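Local atomic coordinates of multidrug resistance protein (Vibrio cholerae, PDB entry 1YC9), a protein that probably works as the outer membrane channel of a multidrug efflux system, a member of the outer membrane factor family that may confer resistance to toxic compounds such as acriflavine. Residues Y151-L154 and A155-A159; I209-S212 and I213-K217. The protein carries 1 engineered substitution. All coordinates share one frame; numbering follows the deposited sequence.

Both interactions are short stretches of about two and a half turns on neighbouring helices in the long helical part of the chain, with centres about 9 Å apart: interaction 1 lies on helix 117-183 and interaction 2 on helix 189-223. Each is partly buried and backbone-bonded alike, yet their side chains serve different surroundings. Residues 151-159 stay within one subunit and pair their charges within the helix; residues 209-217 send their acidic group to a second subunit instead. The helices also meet directly. L157 CB lies 3.6 Å from I213 CG1, and Y158 OH comes within 2.9 Å of K217 NZ, an apolar contact beside a polar one.

Interaction 1: residues Y151-L154 and A155-A159; sequences YAEL and ARLYA
E153 and R156 form an i to i+3 salt bridge on helix 117-183, one of the long helices that give an outer membrane factor its helical barrel. The guanidinium presents NE and NH1 to the carboxylate, one nitrogen to each oxygen. R156 NE donates to E153 OE2 at 2.8 Å, almost straight, while R156 NH1 reaches E153 OE1 at 2.9 Å. Both oxygens are met on their syn sides from somewhat out of the carboxylate plane, the two planes being turned 31° apart. A bend at chi2 of E153 (60°) and another at chi3 of R156 (66°) bring the charged ends together one turn along.

Apolar contact occupies a different side of the helix. L154 CG lies in the plane of the Y158 ring at its edge, and L154 CD1 comes within 3.9 Å of Y158 CE1; L220 of helix 189-223 also touches L154. On yet another side, A152 packs on F423 and S424 of helix 398-433.

The i to i+4 backbone bonds include A155 N to Y151 O and Y158 N to L154 O. L157 N donates to E153 O at 2.8 Å, and L157 CG rests 3.3 Å from that same oxygen.

Interaction 2: residues I209-S212 and I213-K217; sequences IQES and IQLQK
The carboxylate of E211 is the flat group that counts in this stretch, and L215 is its apolar neighbour: L215 CD1 lies 4.1 Å from E211 OE2, the two side chains lying alongside each other. E211 is stretched out beyond CG (chi2 180°), which helps carry its carboxylate out from the helix to the interface with a second subunit. There OE1 makes a salt bridge to R369 of the second subunit, while OE2 has a salt bridge to R421 and a hydrogen bond to S362 of that same subunit. This buried acid is therefore held through both oxygens, and the two arginines would be expected to favour its ionised form.

On another side of the helix the contact is aliphatic. I209 CG2 approaches I213 CD1 at 4.2 Å, the chains passing at a slant, and I213 CG1 lies 3.4 Å from I209 O. Q216 touches A150 of helix 117-183.

Four i to i+4 backbone bonds join the segments; L215 N donates to E211 O at 2.9 Å and Q216 N to S212 O at 2.8 Å. S212 OG turns back to hydrogen-bond G208 O, one turn earlier.

One face on a partner helix and another on a second subunit fit the trimeric helical barrel of outer membrane factors, in which helices from three subunits pack together.

Interaction 1: residues Y151-L154 and A155-A159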
loop_
_atom_site.group_PDB
_atom_site.type_symbol
_atom_site.label_atom_id
_atom_site.label_comp_id
_atom_site.label_asym_id
_atom_site.label_seq_id
_atom_site.Cartn_x
_atom_site.Cartn_y
_atom_site.Cartn_z
ATOM N N TYR A 151 -18.237 -12.829 7.313
ATOM C CA TYR A 151 -19.368 -13.624 7.720
ATOM C C TYR A 151 -19.715 -14.708 6.713
ATOM O O TYR A 151 -20.003 -15.846 7.094
ATOM C CB TYR A 151 -20.561 -12.707 8.005
ATOM C CG TYR A 151 -21.607 -13.287 8.931
ATOM C CD1 TYR A 151 -21.389 -13.370 10.296
ATOM C CD2 TYR A 151 -22.836 -13.711 8.427
ATOM C CE1 TYR A 151 -22.349 -13.889 11.151
ATOM C CE2 TYR A 151 -23.801 -14.204 9.261
ATOM C CZ TYR A 151 -23.557 -14.296 10.614
ATOM O OH TYR A 151 -24.515 -14.795 11.421
ATOM N N ALA A 152 -19.638 -14.373 5.427
ATOM C CA ALA A 152 -19.800 -15.304 4.362
ATOM C C ALA A 152 -18.830 -16.461 4.494
ATOM O O ALA A 152 -19.200 -17.613 4.294
ATOM C CB ALA A 152 -19.626 -14.648 3.009
ATOM N N GLU A 153 -17.592 -16.127 4.844
ATOM C CA GLU A 153 -16.586 -17.126 5.010
ATOM C C GLU A 153 -16.885 -17.974 6.239
ATOM O O GLU A 153 -16.719 -19.196 6.191
ATOM C CB GLU A 153 -15.222 -16.461 5.128
ATOM C CG GLU A 153 -14.066 -17.430 5.365
ATOM C CD GLU A 153 -13.854 -18.478 4.295
ATOM O OE1 GLU A 153 -12.988 -19.335 4.565
ATOM O OE2 GLU A 153 -14.516 -18.562 3.219
ATOM N N LEU A 154 -17.310 -17.335 7.324
ATOM C CA LEU A 154 -17.701 -18.068 8.538
ATOM C C LEU A 154 -18.778 -19.102 8.171
ATOM O O LEU A 154 -18.701 -20.255 8.563
ATOM C CB LEU A 154 -18.194 -17.123 9.622
ATOM C CG LEU A 154 -18.516 -17.790 10.947
ATOM C CD1 LEU A 154 -17.234 -18.377 11.565
ATOM C CD2 LEU A 154 -19.132 -16.834 11.915
ATOM N N ALA A 155 -19.771 -18.696 7.394
ATOM C CA ALA A 155 -20.871 -19.594 7.005
ATOM C C ALA A 155 -20.368 -20.767 6.172
ATOM O O ALA A 155 -20.864 -21.924 6.330
ATOM C CB ALA A 155 -21.936 -18.835 6.239
ATOM N N ARG A 156 -19.460 -20.455 5.237
ATOM C CA ARG A 156 -18.855 -21.432 4.371
ATOM C C ARG A 156 -18.104 -22.451 5.217
ATOM O O ARG A 156 -18.163 -23.655 4.930
ATOM C CB ARG A 156 -17.896 -20.806 3.390
ATOM C CG ARG A 156 -17.453 -21.710 2.262
ATOM C CD ARG A 156 -16.303 -21.190 1.408
ATOM N NE ARG A 156 -15.091 -21.100 2.197
ATOM C CZ ARG A 156 -14.278 -22.110 2.472
ATOM N NH1 ARG A 156 -13.225 -21.904 3.237
ATOM N NH2 ARG A 156 -14.505 -23.322 2.014
ATOM N N LEU A 157 -17.388 -21.956 6.214
ATOM C CA LEU A 157 -16.617 -22.825 7.103
ATOM C C LEU A 157 -17.533 -23.762 7.898
ATOM O O LEU A 157 -17.246 -24.980 8.025
ATOM C CB LEU A 157 -15.718 -22.007 8.011
ATOM C CG LEU A 157 -14.539 -21.420 7.258
ATOM C CD1 LEU A 157 -13.886 -20.336 8.141
ATOM C CD2 LEU A 157 -13.545 -22.488 6.810
ATOM N N TYR A 158 -18.616 -23.223 8.432
ATOM C CA TYR A 158 -19.584 -24.027 9.196
ATOM C C TYR A 158 -20.229 -25.071 8.292
ATOM O O TYR A 158 -20.410 -26.202 8.716
ATOM C CB TYR A 158 -20.674 -23.174 9.856
ATOM C CG TYR A 158 -20.411 -22.775 11.261
ATOM C CD1 TYR A 158 -19.878 -21.512 11.556
ATOM C CD2 TYR A 158 -20.690 -23.624 12.314
ATOM C CE1 TYR A 158 -19.652 -21.110 12.849
ATOM C CE2 TYR A 158 -20.447 -23.221 13.663
ATOM C CZ TYR A 158 -19.932 -21.952 13.907
ATOM O OH TYR A 158 -19.684 -21.496 15.156
ATOM N N ALA A 159 -20.505 -24.729 7.029
ATOM C CA ALA A 159 -21.027 -25.712 6.081
ATOM C C ALA A 159 -20.035 -26.845 5.813
ATOM O O ALA A 159 -20.425 -28.015 5.767
ATOM C CB ALA A 159 -21.446 -25.029 4.725
#

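Interaction 2: residues I209-S212 and I213-K217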
loop_
_atom_site.group_PDB
_atom_site.type_symbol
_atom_site.label_atom_id
_atom_site.label_comp_id
_atom_site.label_asym_id
_atom_site.label_seq_id
_atom_site.Cartn_x
_atom_site.Cartn_y
_atom_site.Cartn_z
ATOM N N ILE A 209 -10.675 -27.307 9.862
ATOM C CA ILE A 209 -11.844 -26.486 9.667
ATOM C C ILE A 209 -12.290 -25.791 10.947
ATOM O O ILE A 209 -12.658 -24.591 10.951
ATOM C CB ILE A 209 -12.980 -27.278 9.082
ATOM C CG1 ILE A 209 -12.656 -27.727 7.664
ATOM C CG2 ILE A 209 -14.220 -26.444 9.043
ATOM C CD1 ILE A 209 -13.515 -28.880 7.255
ATOM N N GLN A 210 -12.266 -26.540 12.042
ATOM C CA GLN A 210 -12.658 -25.994 13.319
ATOM C C GLN A 210 -11.717 -24.875 13.787
ATOM O O GLN A 210 -12.175 -23.897 14.326
ATOM C CB GLN A 210 -12.810 -27.123 14.352
ATOM C CG GLN A 210 -14.050 -27.967 14.018
ATOM C CD GLN A 210 -14.246 -29.163 14.948
ATOM O OE1 GLN A 210 -13.296 -29.633 15.549
ATOM N NE2 GLN A 210 -15.479 -29.626 15.064
ATOM N N GLU A 211 -10.435 -25.040 13.571
ATOM C CA GLU A 211 -9.475 -23.981 13.785
ATOM C C GLU A 211 -9.838 -22.759 12.950
ATOM O O GLU A 211 -9.921 -21.675 13.508
ATOM C CB GLU A 211 -8.066 -24.428 13.469
ATOM C CG GLU A 211 -7.013 -23.374 13.759
ATOM C CD GLU A 211 -5.576 -23.822 13.445
ATOM O OE1 GLU A 211 -5.274 -25.055 13.336
ATOM O OE2 GLU A 211 -4.726 -22.926 13.308
ATOM N N SER A 212 -10.013 -22.939 11.646
ATOM C CA SER A 212 -10.423 -21.844 10.749
ATOM C C SER A 212 -11.674 -21.122 11.232
ATOM O O SER A 212 -11.757 -19.889 11.174
ATOM C CB SER A 212 -10.639 -22.354 9.335
ATOM O OG SER A 212 -9.468 -22.934 8.815
ATOM N N ILE A 213 -12.651 -21.869 11.717
ATOM C CA ILE A 213 -13.874 -21.259 12.253
ATOM C C ILE A 213 -13.525 -20.318 13.382
ATOM O O ILE A 213 -14.019 -19.174 13.434
ATOM C CB ILE A 213 -14.910 -22.329 12.694
ATOM C CG1 ILE A 213 -15.559 -22.957 11.477
ATOM C CG2 ILE A 213 -15.970 -21.717 13.648
ATOM C CD1 ILE A 213 -16.475 -24.202 11.715
ATOM N N GLN A 214 -12.685 -20.781 14.306
ATOM C CA GLN A 214 -12.324 -19.944 15.425
ATOM C C GLN A 214 -11.493 -18.730 15.003
ATOM O O GLN A 214 -11.730 -17.641 15.503
ATOM C CB GLN A 214 -11.605 -20.715 16.528
ATOM C CG GLN A 214 -11.237 -19.850 17.723
ATOM C CD GLN A 214 -12.450 -19.289 18.481
ATOM O OE1 GLN A 214 -12.537 -18.059 18.718
ATOM N NE2 GLN A 214 -13.410 -20.163 18.808
ATOM N N LEU A 215 -10.562 -18.920 14.067
ATOM C CA LEU A 215 -9.830 -17.820 13.501
ATOM C C LEU A 215 -10.743 -16.812 12.832
ATOM O O LEU A 215 -10.544 -15.609 12.960
ATOM C CB LEU A 215 -8.816 -18.318 12.464
ATOM C CG LEU A 215 -7.666 -19.148 13.032
ATOM C CD1 LEU A 215 -6.808 -19.650 11.901
ATOM C CD2 LEU A 215 -6.829 -18.359 14.098
ATOM N N GLN A 216 -11.747 -17.302 12.145
ATOM C CA GLN A 216 -12.688 -16.418 11.483
ATOM C C GLN A 216 -13.553 -15.637 12.485
ATOM O O GLN A 216 -13.835 -14.458 12.293
ATOM C CB GLN A 216 -13.568 -17.193 10.554
ATOM C CG GLN A 216 -14.276 -16.263 9.570
ATOM C CD GLN A 216 -13.335 -15.639 8.518
ATOM O OE1 GLN A 216 -13.747 -14.749 7.840
ATOM N NE2 GLN A 216 -12.092 -16.110 8.404
ATOM N N LYS A 217 -13.908 -16.257 13.593
ATOM C CA LYS A 217 -14.575 -15.530 14.683
ATOM C C LYS A 217 -13.692 -14.442 15.307
ATOM O O LYS A 217 -14.173 -13.350 15.623
ATOM C CB LYS A 217 -15.024 -16.461 15.796
ATOM C CG LYS A 217 -16.146 -17.383 15.391
ATOM C CD LYS A 217 -16.368 -18.444 16.480
ATOM C CE LYS A 217 -17.588 -19.280 16.109
ATOM N NZ LYS A 217 -17.974 -20.236 17.146
#